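Local coordinates for BepC protein (Bartonella tribocorum, PDB 4WGJ), which probably transfers AMP from ATP to threonine or tyrosine residues of target proteins through its Fic domain, the part of the longer effector described here, at residues H79-T83 with R94-M98. Numbering follows the deposited sequence.
Sequences HTRDT and RMPAM
T80-T83 form a type I beta turn, closed by T83 N (3.2 Å) and T83 OG1 (2.8 Å) to T80 O. R94-M98 runs past it, extended except for a kink at P96 (phi/psi -65/-25); R81 CA lies 5.1 Å from M95 CA, D82 CA 4.9 Å from P96 CA. Hydrogen bonds run from M95 N to R81 O (2.9 Å), from R81 NH1 (chi1-3 p, t, t) to M95 O (3.0 Å) and weakly P96 O (2.9 Å), and from R94 NH1 (t, t, p) to D82 O (2.9 Å). M98 (m, t, p) packs SD on R81 CD (3.5 Å) and CG over one guanidinium face. R81 NE hydrogen-bonds H153 O and NH2 A108 O, tying three loops together; the M98 side chain is about 6 Å from bound ANP. The segments close the base of hairpin 85-86/92-93, consistent with the Fic flap, which in relatives positions the target. R94, M95 and P96 touch helix 8-11; R81 and D82 touch I113 of helix 111-126.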
# COMPACT_ATOMS: atom_id res chain seq x y z
N HIS A 79 10.82 4.12 -0.08
CA HIS A 79 11.70 3.27 0.72
C HIS A 79 10.89 2.48 1.73
O HIS A 79 10.01 3.03 2.38
CB HIS A 79 12.74 4.10 1.46
CG HIS A 79 13.63 4.90 0.56
ND1 HIS A 79 14.98 4.65 0.45
CD2 HIS A 79 13.36 5.94 -0.26
CE1 HIS A 79 15.51 5.51 -0.41
NE2 HIS A 79 14.54 6.30 -0.85
N THR A 80 11.19 1.20 1.87
CA THR A 80 10.42 0.34 2.78
C THR A 80 10.95 0.42 4.21
O THR A 80 12.11 0.78 4.44
CB THR A 80 10.45 -1.12 2.29
OG1 THR A 80 11.81 -1.52 2.10
CG2 THR A 80 9.73 -1.23 0.94
N ARG A 81 10.09 0.08 5.18
CA ARG A 81 10.39 0.34 6.58
C ARG A 81 11.36 -0.66 7.20
O ARG A 81 11.75 -0.50 8.35
CB ARG A 81 9.10 0.35 7.41
CG ARG A 81 8.33 -0.96 7.37
CD ARG A 81 6.98 -0.85 8.10
NE ARG A 81 6.18 -2.03 7.79
CZ ARG A 81 6.26 -3.20 8.43
NH1 ARG A 81 7.07 -3.36 9.48
NH2 ARG A 81 5.52 -4.22 8.01
N ASP A 82 11.75 -1.68 6.43
CA ASP A 82 12.77 -2.63 6.88
C ASP A 82 14.17 -2.15 6.58
O ASP A 82 15.15 -2.79 6.97
CB ASP A 82 12.56 -4.01 6.23
CG ASP A 82 12.52 -3.94 4.69
OD1 ASP A 82 12.49 -2.83 4.13
OD2 ASP A 82 12.49 -5.02 4.04
N THR A 83 14.30 -1.03 5.88
CA THR A 83 15.60 -0.47 5.51
C THR A 83 15.84 0.82 6.28
O THR A 83 14.91 1.64 6.41
CB THR A 83 15.67 -0.21 4.00
OG1 THR A 83 14.80 0.87 3.67
CG2 THR A 83 15.24 -1.45 3.23
N ARG A 94 13.96 3.34 11.24
CA ARG A 94 13.58 2.04 10.71
C ARG A 94 12.39 1.54 11.52
O ARG A 94 12.27 1.89 12.70
CB ARG A 94 14.73 1.04 10.80
CG ARG A 94 14.64 -0.11 9.79
CD ARG A 94 15.91 -0.98 9.84
NE ARG A 94 15.92 -1.93 10.95
CZ ARG A 94 15.51 -3.19 10.87
NH1 ARG A 94 15.02 -3.66 9.72
NH2 ARG A 94 15.56 -3.97 11.94
N MET A 95 11.52 0.74 10.92
CA MET A 95 10.43 0.19 11.70
C MET A 95 10.07 -1.21 11.26
O MET A 95 9.08 -1.41 10.56
CB MET A 95 9.19 1.07 11.63
CG MET A 95 8.16 0.66 12.69
SD MET A 95 7.02 1.97 13.08
CE MET A 95 6.28 1.34 14.58
N PRO A 96 10.87 -2.19 11.65
CA PRO A 96 10.65 -3.57 11.19
C PRO A 96 9.34 -4.17 11.68
O PRO A 96 8.83 -5.09 11.04
CB PRO A 96 11.85 -4.33 11.77
CG PRO A 96 12.23 -3.53 12.97
CD PRO A 96 12.06 -2.10 12.52
N ALA A 97 8.81 -3.69 12.80
CA ALA A 97 7.58 -4.26 13.36
C ALA A 97 6.48 -3.21 13.47
O ALA A 97 6.69 -2.15 14.06
CB ALA A 97 7.86 -4.88 14.73
N MET A 98 5.31 -3.51 12.90
CA MET A 98 4.14 -2.65 13.06
C MET A 98 2.94 -3.54 13.37
O MET A 98 2.77 -4.60 12.77
CB MET A 98 3.85 -1.80 11.80
CG MET A 98 4.95 -0.80 11.46
SD MET A 98 4.47 0.43 10.20
CE MET A 98 3.41 1.50 11.15